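Local coordinates for glutamate--tRNA ligase (Elizabethkingia anophelis, PDB 6B1Z), which probably attaches glutamate to its cognate tRNA at the expense of ATP, as expected of a class I glutamyl-tRNA synthetase, at residues D123-E128 against N144-S149; E104-T109 against V240-A245; G187-N192 against P234-H239; S93-I98 against D218-I223. One frame throughout, in Å; residues are numbered along the deposited sequence.

Contact 1 (D123-E128 against N144-S149); sequences DQIRAE and NRLRNS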
# COMPACT_ATOMS: atom_id res chain seq x y z
N ASP A 123 34.64 -3.63 12.74
CA ASP A 123 34.40 -2.33 13.36
C ASP A 123 35.68 -1.50 13.41
O ASP A 123 35.65 -0.27 13.25
CB ASP A 123 33.84 -2.50 14.78
CG ASP A 123 32.36 -2.82 14.79
OD1 ASP A 123 31.71 -2.77 13.73
OD2 ASP A 123 31.85 -3.13 15.89
N GLN A 124 36.82 -2.16 13.64
CA GLN A 124 38.10 -1.46 13.73
C GLN A 124 38.47 -0.81 12.40
O GLN A 124 38.87 0.36 12.37
CB GLN A 124 39.20 -2.43 14.17
N ILE A 125 38.35 -1.54 11.29
CA ILE A 125 38.72 -0.94 10.01
C ILE A 125 37.68 0.10 9.59
O ILE A 125 38.03 1.10 8.94
CB ILE A 125 38.96 -2.02 8.93
CG1 ILE A 125 39.64 -1.41 7.70
CG2 ILE A 125 37.66 -2.70 8.53
CD1 ILE A 125 40.17 -2.44 6.69
N ARG A 126 36.41 -0.10 9.96
CA ARG A 126 35.42 0.94 9.72
C ARG A 126 35.80 2.24 10.41
O ARG A 126 35.70 3.33 9.82
CB ARG A 126 34.03 0.48 10.17
CG ARG A 126 33.43 -0.58 9.28
CD ARG A 126 32.03 -0.98 9.74
NE ARG A 126 31.60 -2.20 9.07
CZ ARG A 126 31.37 -3.36 9.68
NH1 ARG A 126 31.52 -3.46 10.99
NH2 ARG A 126 30.99 -4.42 8.97
N ALA A 127 36.26 2.15 11.67
CA ALA A 127 36.68 3.34 12.40
C ALA A 127 37.92 3.98 11.79
O ALA A 127 38.06 5.21 11.80
CB ALA A 127 36.94 2.98 13.86
N GLU A 128 38.85 3.16 11.28
CA GLU A 128 40.02 3.72 10.61
C GLU A 128 39.62 4.54 9.39
O GLU A 128 40.15 5.63 9.17
CB GLU A 128 40.98 2.59 10.22
CG GLU A 128 41.73 1.99 11.40
CD GLU A 128 42.28 0.61 11.11
OE1 GLU A 128 42.14 0.14 9.97
OE2 GLU A 128 42.85 0.00 12.04
N ASN A 144 43.07 -7.70 0.73
CA ASN A 144 44.36 -8.28 1.03
C ASN A 144 44.93 -7.90 2.39
O ASN A 144 45.91 -8.50 2.82
CB ASN A 144 45.36 -7.94 -0.08
CG ASN A 144 45.12 -8.74 -1.33
OD1 ASN A 144 44.74 -8.20 -2.37
ND2 ASN A 144 45.32 -10.05 -1.24
N ARG A 145 44.34 -6.94 3.10
CA ARG A 145 44.80 -6.64 4.45
C ARG A 145 43.82 -7.10 5.52
O ARG A 145 44.01 -6.78 6.70
CB ARG A 145 45.12 -5.15 4.61
CG ARG A 145 43.97 -4.18 4.45
CD ARG A 145 44.55 -2.77 4.59
NE ARG A 145 43.73 -1.70 4.02
CZ ARG A 145 43.28 -0.66 4.71
NH1 ARG A 145 43.56 -0.53 6.00
NH2 ARG A 145 42.55 0.27 4.10
N LEU A 146 42.80 -7.86 5.15
CA LEU A 146 41.88 -8.44 6.11
C LEU A 146 42.21 -9.93 6.24
O LEU A 146 43.31 -10.37 5.87
CB LEU A 146 40.45 -8.13 5.66
CG LEU A 146 40.14 -6.64 5.84
CD1 LEU A 146 38.90 -6.21 5.08
CD2 LEU A 146 40.01 -6.30 7.33
N ARG A 147 41.29 -10.71 6.80
CA ARG A 147 41.57 -12.10 7.16
C ARG A 147 40.65 -13.03 6.38
O ARG A 147 39.51 -13.28 6.78
CB ARG A 147 41.43 -12.31 8.67
CG ARG A 147 42.57 -11.62 9.47
CD ARG A 147 42.46 -11.79 11.00
NE ARG A 147 42.24 -13.18 11.41
CZ ARG A 147 43.19 -14.12 11.42
NH1 ARG A 147 44.43 -13.82 11.05
NH2 ARG A 147 42.88 -15.35 11.81
N ASN A 148 41.14 -13.55 5.25
CA ASN A 148 40.31 -14.34 4.36
C ASN A 148 41.21 -15.30 3.58
O ASN A 148 42.43 -15.26 3.71
CB ASN A 148 39.49 -13.42 3.45
CG ASN A 148 40.37 -12.47 2.67
OD1 ASN A 148 41.18 -12.90 1.85
ND2 ASN A 148 40.25 -11.17 2.94
N SER A 149 40.60 -16.16 2.76
CA SER A 149 41.37 -17.17 2.06
C SER A 149 42.16 -16.62 0.88
O SER A 149 42.94 -17.36 0.27
CB SER A 149 40.47 -18.33 1.60
OG SER A 149 39.42 -17.89 0.77
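A small, mainly apolar contact, partly buried, joins Ile125 of helix 119-131 to Arg145 and Leu146 in the loop that follows that helix and leads to helix 154-162. The leading atom is CD1 of Ile125. Its CG1 stands anti to the backbone N (chi1 -168°) and the chain runs on extended, which carries the methyl away from the helix toward the loop. There it meets CD2 of Leu146 tip to tip, Ile125 CD1 and Leu146 CD2 being 3.9 Å apart. The loop thus returns across helix 119-131 in the catalytic part of a class I synthetase, and backbone hydrogen bonds of Arg147 with Phe116 and of Ser149 with Leu114 pair it with strand 112-115 and the residue that follows it. Phe136 adds to the apolar surroundings of Ile125, and Tyr138 packs on Leu146. In one of two conformers of Arg145 the same methyl lies over one face of the guanidinium, displaced toward the rim, with Ile125 CD1 4.0 Å from Arg145 NH1; this placement is less certain than the meeting with Leu146. The approach of Glu128 OE1 to Arg145 NH1, 4.3 Å and beyond a salt bridge, rests on alternate copies of both residues and is doubtful.

Contact 2 (E104-T109 against V240-A245); sequences EQILKT and VLLYEA. With EDO (1,2-ethanediol), chain V.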
# COMPACT_ATOMS: atom_id res chain seq x y z
N GLU A 104 28.34 -25.38 -2.31
CA GLU A 104 29.43 -26.24 -2.75
C GLU A 104 29.83 -25.93 -4.19
O GLU A 104 31.02 -25.90 -4.52
CB GLU A 104 29.03 -27.72 -2.60
CG GLU A 104 30.12 -28.69 -3.03
CD GLU A 104 29.64 -30.13 -3.11
OE1 GLU A 104 28.47 -30.39 -2.77
OE2 GLU A 104 30.44 -31.00 -3.51
N GLN A 105 28.84 -25.65 -5.05
CA GLN A 105 29.13 -25.37 -6.45
C GLN A 105 29.93 -24.08 -6.60
O GLN A 105 30.97 -24.06 -7.28
CB GLN A 105 27.83 -25.29 -7.26
CG GLN A 105 28.07 -25.08 -8.75
CD GLN A 105 26.81 -24.92 -9.55
OE1 GLN A 105 25.79 -25.57 -9.27
NE2 GLN A 105 26.85 -24.07 -10.57
N ILE A 106 29.48 -22.99 -5.97
CA ILE A 106 30.16 -21.72 -6.18
C ILE A 106 31.56 -21.72 -5.57
O ILE A 106 32.44 -20.98 -6.04
CB ILE A 106 29.34 -20.52 -5.66
CG1 ILE A 106 29.81 -19.23 -6.38
CG2 ILE A 106 29.44 -20.39 -4.13
CD1 ILE A 106 29.00 -18.01 -6.06
N LEU A 107 31.81 -22.55 -4.54
CA LEU A 107 33.14 -22.61 -3.96
C LEU A 107 34.15 -23.28 -4.88
O LEU A 107 35.35 -23.19 -4.62
CB LEU A 107 33.10 -23.35 -2.61
CG LEU A 107 32.51 -22.55 -1.45
CD1 LEU A 107 32.37 -23.45 -0.22
CD2 LEU A 107 33.38 -21.33 -1.15
N LYS A 108 33.69 -23.94 -5.95
CA LYS A 108 34.62 -24.48 -6.94
C LYS A 108 35.07 -23.43 -7.96
O LYS A 108 35.97 -23.72 -8.75
CB LYS A 108 33.98 -25.66 -7.66
CG LYS A 108 33.77 -26.85 -6.75
CD LYS A 108 32.88 -27.89 -7.39
CE LYS A 108 32.57 -29.00 -6.39
NZ LYS A 108 31.57 -29.97 -6.92
N THR A 109 34.48 -22.24 -7.94
CA THR A 109 34.78 -21.17 -8.88
C THR A 109 35.75 -20.17 -8.25
O THR A 109 36.02 -20.19 -7.04
CB THR A 109 33.51 -20.42 -9.31
OG1 THR A 109 33.10 -19.51 -8.28
CG2 THR A 109 32.36 -21.37 -9.61
N VAL A 240 23.79 -10.31 -11.59
CA VAL A 240 24.13 -10.81 -12.92
C VAL A 240 25.44 -11.59 -12.86
O VAL A 240 25.56 -12.66 -13.46
CB VAL A 240 24.18 -9.64 -13.92
CG1 VAL A 240 24.86 -10.04 -15.23
CG2 VAL A 240 22.76 -9.14 -14.17
N LEU A 241 26.41 -11.12 -12.07
CA LEU A 241 27.67 -11.84 -11.93
C LEU A 241 27.48 -13.17 -11.21
O LEU A 241 28.20 -14.14 -11.49
CB LEU A 241 28.71 -10.98 -11.20
CG LEU A 241 29.32 -9.87 -12.05
CD1 LEU A 241 30.02 -8.86 -11.12
CD2 LEU A 241 30.31 -10.49 -13.04
N LEU A 242 26.53 -13.25 -10.27
CA LEU A 242 26.27 -14.52 -9.60
C LEU A 242 25.70 -15.55 -10.58
O LEU A 242 26.09 -16.72 -10.53
CB LEU A 242 25.33 -14.32 -8.42
CG LEU A 242 26.01 -13.66 -7.21
CD1 LEU A 242 24.94 -13.27 -6.17
CD2 LEU A 242 27.08 -14.56 -6.55
N TYR A 243 24.78 -15.14 -11.46
CA TYR A 243 24.28 -16.09 -12.46
C TYR A 243 25.43 -16.58 -13.33
O TYR A 243 25.55 -17.78 -13.58
CB TYR A 243 23.19 -15.47 -13.33
CG TYR A 243 21.86 -15.35 -12.63
CD1 TYR A 243 21.03 -16.45 -12.49
CD2 TYR A 243 21.43 -14.14 -12.11
CE1 TYR A 243 19.82 -16.35 -11.83
CE2 TYR A 243 20.21 -14.02 -11.45
CZ TYR A 243 19.42 -15.14 -11.32
OH TYR A 243 18.21 -15.04 -10.68
N GLU A 244 26.32 -15.67 -13.73
CA GLU A 244 27.50 -16.08 -14.49
C GLU A 244 28.35 -17.07 -13.71
O GLU A 244 28.81 -18.09 -14.26
CB GLU A 244 28.31 -14.85 -14.88
CG GLU A 244 29.57 -15.17 -15.67
CD GLU A 244 30.38 -13.94 -16.00
OE1 GLU A 244 29.79 -12.85 -16.16
OE2 GLU A 244 31.62 -14.04 -16.10
N ALA A 245 28.60 -16.80 -12.43
CA ALA A 245 29.43 -17.68 -11.62
C ALA A 245 28.86 -19.09 -11.56
O ALA A 245 29.61 -20.08 -11.54
CB ALA A 245 29.59 -17.10 -10.20
C1 EDO V . 17.72 -11.80 -7.36
O1 EDO V . 18.80 -11.26 -6.59
C2 EDO V . 18.07 -11.71 -8.84
O2 EDO V . 17.43 -12.78 -9.54
O HOH W 1 29.46 -22.83 -11.49
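Ile106, toward the C-terminal part of helix 96-106, faces Leu242 and Ala245 of helix 236-246, and its side chain can be followed outward. CB comes no nearer than 5.7 Å to Ala245 CB. From it CG1 departs anti to the backbone N (chi1 -158°), reaching 4.4 Å from Ala245 CB, and at the tip Ile106 CD1 stands 4.0 Å from Leu242 CD2, the two side chains passing at a slant. Phe212 of helix 210-220 also packs on Ile106, so three helices share this apolar patch. A type I turn runs from Ile106 to Thr109. The Ile106 carbonyl oxygen is gripped twice there, by the backbone N of Thr109 and, on a lone pair in the carbonyl plane, by Thr109 OG1 at 2.8 Å. With its hydroxyl turned back into this turn, Thr109 presents a methyl to the other helix, Thr109 CG2 lying 3.6 Å from Ala245 O. That same carbonyl accepts from a water, Ala245 O being 2.8 Å from the water oxygen. The direct side-chain contacts are therefore apolar, and the polar link found between the segments passes through this one water, from Gln105 NE2 to Ala245 O.

Contact 3 (G187-N192 against P234-H239); sequences GKFSVN and PSMALH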
# COMPACT_ATOMS: atom_id res chain seq x y z
N GLY A 187 16.56 0.98 -18.57
CA GLY A 187 17.36 0.96 -19.79
C GLY A 187 18.76 0.39 -19.57
O GLY A 187 19.04 -0.33 -18.61
N LYS A 188 19.64 0.74 -20.51
CA LYS A 188 21.01 0.23 -20.51
C LYS A 188 21.91 1.16 -19.71
O LYS A 188 21.82 2.39 -19.82
CB LYS A 188 21.55 0.11 -21.94
CG LYS A 188 20.85 -0.97 -22.77
CD LYS A 188 21.31 -0.90 -24.21
CE LYS A 188 20.69 -2.01 -25.03
NZ LYS A 188 21.24 -1.98 -26.42
N PHE A 189 22.79 0.55 -18.92
CA PHE A 189 23.80 1.30 -18.19
C PHE A 189 24.94 0.35 -17.87
O PHE A 189 24.78 -0.88 -17.93
CB PHE A 189 23.22 1.94 -16.91
CG PHE A 189 22.71 0.94 -15.91
CD1 PHE A 189 21.46 0.37 -16.06
CD2 PHE A 189 23.48 0.59 -14.81
CE1 PHE A 189 20.99 -0.55 -15.12
CE2 PHE A 189 23.02 -0.32 -13.88
CZ PHE A 189 21.77 -0.89 -14.03
N SER A 190 26.10 0.93 -17.57
CA SER A 190 27.30 0.15 -17.27
C SER A 190 27.85 0.53 -15.91
O SER A 190 27.73 1.67 -15.46
CB SER A 190 28.38 0.38 -18.33
OG SER A 190 27.91 0.05 -19.62
N VAL A 191 28.49 -0.45 -15.27
CA VAL A 191 29.05 -0.34 -13.91
C VAL A 191 30.43 -0.99 -13.92
O VAL A 191 30.56 -2.12 -14.41
CB VAL A 191 28.15 -1.07 -12.89
CG1 VAL A 191 28.81 -1.20 -11.50
CG2 VAL A 191 26.76 -0.41 -12.80
N ASN A 192 31.44 -0.33 -13.36
CA ASN A 192 32.74 -0.97 -13.17
C ASN A 192 32.76 -1.69 -11.83
O ASN A 192 32.37 -1.13 -10.80
CB ASN A 192 33.87 0.06 -13.26
CG ASN A 192 35.24 -0.59 -13.38
OD1 ASN A 192 35.71 -1.26 -12.46
ND2 ASN A 192 35.89 -0.40 -14.53
N PRO A 234 21.47 -1.01 -7.14
CA PRO A 234 22.93 -1.05 -7.00
C PRO A 234 23.48 -2.46 -6.87
O PRO A 234 24.70 -2.64 -7.06
CB PRO A 234 23.20 -0.23 -5.73
CG PRO A 234 21.99 0.70 -5.64
CD PRO A 234 20.85 -0.17 -6.09
N SER A 235 22.64 -3.45 -6.58
CA SER A 235 23.05 -4.85 -6.48
C SER A 235 22.84 -5.64 -7.76
O SER A 235 23.16 -6.84 -7.80
CB SER A 235 22.27 -5.54 -5.34
OG SER A 235 22.54 -4.88 -4.12
N MET A 236 22.28 -5.02 -8.80
CA MET A 236 21.98 -5.76 -10.02
C MET A 236 23.25 -6.33 -10.67
O MET A 236 23.23 -7.47 -11.17
CB MET A 236 21.22 -4.86 -10.99
CG MET A 236 20.75 -5.60 -12.23
SD MET A 236 19.88 -4.47 -13.34
CE MET A 236 19.71 -5.51 -14.78
N ALA A 237 24.35 -5.57 -10.68
CA ALA A 237 25.58 -6.08 -11.26
C ALA A 237 26.05 -7.33 -10.52
O ALA A 237 26.42 -8.33 -11.15
CB ALA A 237 26.67 -5.00 -11.23
N LEU A 238 26.03 -7.31 -9.18
CA LEU A 238 26.34 -8.50 -8.41
C LEU A 238 25.46 -9.67 -8.81
O LEU A 238 25.93 -10.80 -8.99
CB LEU A 238 26.18 -8.21 -6.91
CG LEU A 238 26.28 -9.45 -6.01
CD1 LEU A 238 27.70 -10.06 -6.04
CD2 LEU A 238 25.88 -9.08 -4.59
N HIS A 239 24.16 -9.43 -8.93
CA HIS A 239 23.25 -10.54 -9.23
C HIS A 239 23.55 -11.15 -10.59
O HIS A 239 23.58 -12.38 -10.72
CB HIS A 239 21.81 -10.06 -9.13
CG HIS A 239 21.47 -9.57 -7.76
ND1 HIS A 239 20.43 -8.69 -7.51
CD2 HIS A 239 22.05 -9.82 -6.57
CE1 HIS A 239 20.39 -8.43 -6.21
NE2 HIS A 239 21.35 -9.12 -5.62
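Met236 and Ala237, in the first turn of helix 236-246, rest against Phe189 and Val191 of strand 187-192, and the residues of 234-239 divide the work in order. Pro234 and Ser235 lead into the helix. The carbonyl oxygen of Ser235 takes the backbone N of His239 at 3.0 Å and also lies over the centre of the His239 ring, 3.2 Å above its plane. Met236 comes next, with an extended chain whose CG is anti to the backbone N (chi1 -174°); this carries the sulfur out to the strand. Met236 SD stops 4.1 Å from Phe189 CZ, in a Met-aromatic contact: the sulfur is 5.3 Å from the ring centroid, 73° off the normal, an oblique approach. Phe253 and His255 of strand 252-256 pack on the same methionine. Ala237 follows with its methyl directed at the strand, Ala237 CB being 4.4 Å from Val191 CG1; this holds for one of two conformers of the valine and is the less certain of the two contacts. His239 closes the series, its ND1 hydrogen-bonded to Arg228 and its NE2 to His211 of helix 210-220. Phe189 and Val191, two apart on the strand, lie on the side of an antiparallel hairpin that faces the helix, paired through the backbone with Leu181 and Ile179 of strand 178-183. No hydrogen bond crosses between the two segments: the direct contact is apolar, with the sulfur-ring approach as its most specific element, whereas the ring nitrogens of His239 are bonded elsewhere in the catalytic part of the enzyme.

Contact 4 (S93-I98 against D218-I223); sequences SERRDI and DHEMKI. With FMT (formic acid), chain B; EDO (1,2-ethanediol), chain V; EDO (1,2-ethanediol), chain S.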
# COMPACT_ATOMS: atom_id res chain seq x y z
N SER A 93 13.62 -20.20 4.59
CA SER A 93 14.15 -20.87 5.78
C SER A 93 14.08 -22.39 5.67
O SER A 93 14.77 -23.09 6.42
CB SER A 93 13.40 -20.42 7.04
OG SER A 93 12.03 -20.80 7.01
N GLU A 94 13.29 -22.91 4.73
CA GLU A 94 13.06 -24.33 4.59
C GLU A 94 13.83 -24.94 3.43
O GLU A 94 13.60 -26.11 3.08
CB GLU A 94 11.56 -24.58 4.44
CG GLU A 94 10.80 -24.18 5.70
CD GLU A 94 9.29 -24.21 5.53
OE1 GLU A 94 8.84 -24.60 4.43
OE2 GLU A 94 8.57 -23.84 6.48
N ARG A 95 14.79 -24.20 2.86
CA ARG A 95 15.47 -24.61 1.64
C ARG A 95 16.97 -24.82 1.84
O ARG A 95 17.75 -24.73 0.88
CB ARG A 95 15.23 -23.59 0.53
CG ARG A 95 13.73 -23.46 0.15
CD ARG A 95 13.47 -22.35 -0.85
NE ARG A 95 14.05 -22.59 -2.17
CZ ARG A 95 13.48 -23.30 -3.14
NH1 ARG A 95 12.32 -23.95 -2.93
NH2 ARG A 95 14.10 -23.42 -4.30
N ARG A 96 17.39 -25.14 3.07
CA ARG A 96 18.82 -25.17 3.38
C ARG A 96 19.57 -26.21 2.54
O ARG A 96 20.71 -25.96 2.12
CB ARG A 96 19.05 -25.41 4.87
CG ARG A 96 20.44 -25.98 5.17
CD ARG A 96 20.69 -26.18 6.65
NE ARG A 96 20.88 -24.92 7.36
CZ ARG A 96 21.98 -24.17 7.30
NH1 ARG A 96 23.00 -24.54 6.54
NH2 ARG A 96 22.05 -23.05 7.99
N ASP A 97 18.97 -27.38 2.29
CA ASP A 97 19.68 -28.40 1.52
C ASP A 97 19.94 -27.94 0.08
O ASP A 97 21.00 -28.24 -0.49
CB ASP A 97 18.92 -29.72 1.55
CG ASP A 97 19.19 -30.52 2.81
OD1 ASP A 97 19.72 -29.94 3.78
OD2 ASP A 97 18.88 -31.73 2.82
N ILE A 98 18.99 -27.20 -0.50
CA ILE A 98 19.20 -26.60 -1.82
C ILE A 98 20.36 -25.62 -1.77
O ILE A 98 21.24 -25.62 -2.64
CB ILE A 98 17.91 -25.92 -2.31
CG1 ILE A 98 16.79 -26.95 -2.47
CG2 ILE A 98 18.14 -25.18 -3.62
CD1 ILE A 98 15.39 -26.36 -2.61
N ASP A 218 15.43 -17.91 -7.76
CA ASP A 218 14.90 -17.48 -9.05
C ASP A 218 15.27 -18.47 -10.14
O ASP A 218 14.46 -18.77 -11.03
CB ASP A 218 15.39 -16.06 -9.38
CG ASP A 218 14.74 -15.03 -8.49
OD1 ASP A 218 15.24 -13.89 -8.43
OD2 ASP A 218 13.72 -15.38 -7.83
N HIS A 219 16.48 -19.03 -10.07
CA HIS A 219 16.86 -20.09 -11.01
C HIS A 219 16.02 -21.34 -10.80
O HIS A 219 15.42 -21.86 -11.76
CB HIS A 219 18.35 -20.39 -10.84
CG HIS A 219 18.84 -21.50 -11.72
ND1 HIS A 219 19.04 -21.33 -13.08
CD2 HIS A 219 19.17 -22.78 -11.45
CE1 HIS A 219 19.47 -22.46 -13.60
NE2 HIS A 219 19.56 -23.36 -12.63
N GLU A 220 15.96 -21.85 -9.56
CA GLU A 220 15.25 -23.09 -9.29
C GLU A 220 13.76 -22.98 -9.60
O GLU A 220 13.15 -23.96 -10.07
CB GLU A 220 15.44 -23.51 -7.83
CG GLU A 220 16.87 -23.93 -7.49
CD GLU A 220 17.36 -25.10 -8.32
OE1 GLU A 220 17.03 -26.26 -7.98
OE2 GLU A 220 18.08 -24.87 -9.31
N MET A 221 13.15 -21.83 -9.33
CA MET A 221 11.72 -21.64 -9.55
C MET A 221 11.41 -21.16 -10.96
O MET A 221 10.25 -20.84 -11.25
CB MET A 221 11.15 -20.67 -8.52
CG MET A 221 11.30 -21.16 -7.08
SD MET A 221 10.53 -20.07 -5.88
CE MET A 221 10.72 -21.07 -4.40
N LYS A 222 12.42 -21.12 -11.84
CA LYS A 222 12.25 -20.81 -13.25
C LYS A 222 11.59 -19.45 -13.44
O LYS A 222 10.73 -19.26 -14.31
CB LYS A 222 11.48 -21.93 -13.98
CG LYS A 222 12.19 -23.30 -13.85
CD LYS A 222 11.74 -24.29 -14.90
CE LYS A 222 12.34 -25.67 -14.64
NZ LYS A 222 13.83 -25.66 -14.61
N ILE A 223 12.01 -18.49 -12.62
CA ILE A 223 11.53 -17.11 -12.74
C ILE A 223 12.07 -16.49 -14.03
O ILE A 223 13.26 -16.63 -14.36
CB ILE A 223 11.97 -16.29 -11.51
CG1 ILE A 223 11.35 -16.88 -10.24
CG2 ILE A 223 11.60 -14.81 -11.68
CD1 ILE A 223 9.82 -16.99 -10.27
C FMT B . 16.61 -28.99 5.11
O1 FMT B . 16.93 -28.55 4.01
O2 FMT B . 15.47 -28.93 5.57
C1 EDO V . 17.72 -11.80 -7.36
O1 EDO V . 18.80 -11.26 -6.59
C2 EDO V . 18.07 -11.71 -8.84
O2 EDO V . 17.43 -12.78 -9.54
C1 EDO S . 18.30 -33.57 7.23
O1 EDO S . 18.02 -32.17 7.17
C2 EDO S . 18.47 -34.11 5.82
O2 EDO S . 19.30 -33.21 5.07
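NH1 of Arg95 is gripped by two backbone carbonyls, those of Tyr87 and Pro89, and it is also the atom that the methyl of Met221 approaches most closely, Met221 CE lying 3.6 Å from Arg95 NH1. The guanidinium is sandwiched. Met221 CE sits above one face, offset toward the rim, and on the opposite face Ile98 CD1 of Arg95's own segment lies over the centre, 3.6 Å above the plane. At the edge, near the plane, Glu220 CB is 3.8 Å from Arg95 NH2. With apolar groups on both faces and a salt bridge from NE to Asp217, the rotation of this buried group is probably well fixed. Glu220 does not pair with it: its chain bends at chi2 (-59°), and Glu220 OE1 remains 5.5 Å from Arg95 NH2. Instead its aliphatic part packs, Glu220 CG being 4.3 Å from Ile98 CG2. Arg95 holds the N-cap position of helix 96-106, and in the first turn a formate, probably from the crystallisation liquor, accepts from the backbone, Asp97 N to formate O1 being 2.9 Å. The partner segment is a helix end. Ile223 N reaches Asp218 O at 2.9 Å and Lys222 N reaches His219 O at 3.1 Å, with Lys222 at positive phi. The beginning of helix 96-106 thus meets the close of helix 210-220, which terminates in a Schellman motif.

How the contacts relate
All four contacts fall within the catalytic part of the synthetase. Contacts 2 and 4 share helix 96-106 and contacts 2 and 3 share helix 236-246, with centres about 15 and 17 Å apart. Contacts 2 and 4 also touch, Tyr243 OH lying 3.3 Å from Asp218 CB, and one ethanediol is hydrogen-bonded to Tyr243 and Asp218. Along the chain, contact 3 is nested within contact 2, and contact 4 crosses both. Contact 1 is the most local, nested inside the loops closed by contacts 2 and 4; its centre is about 24 Å from that of contact 2. Interleaved closures thus bring distant parts of the sequence together within the catalytic part of the enzyme.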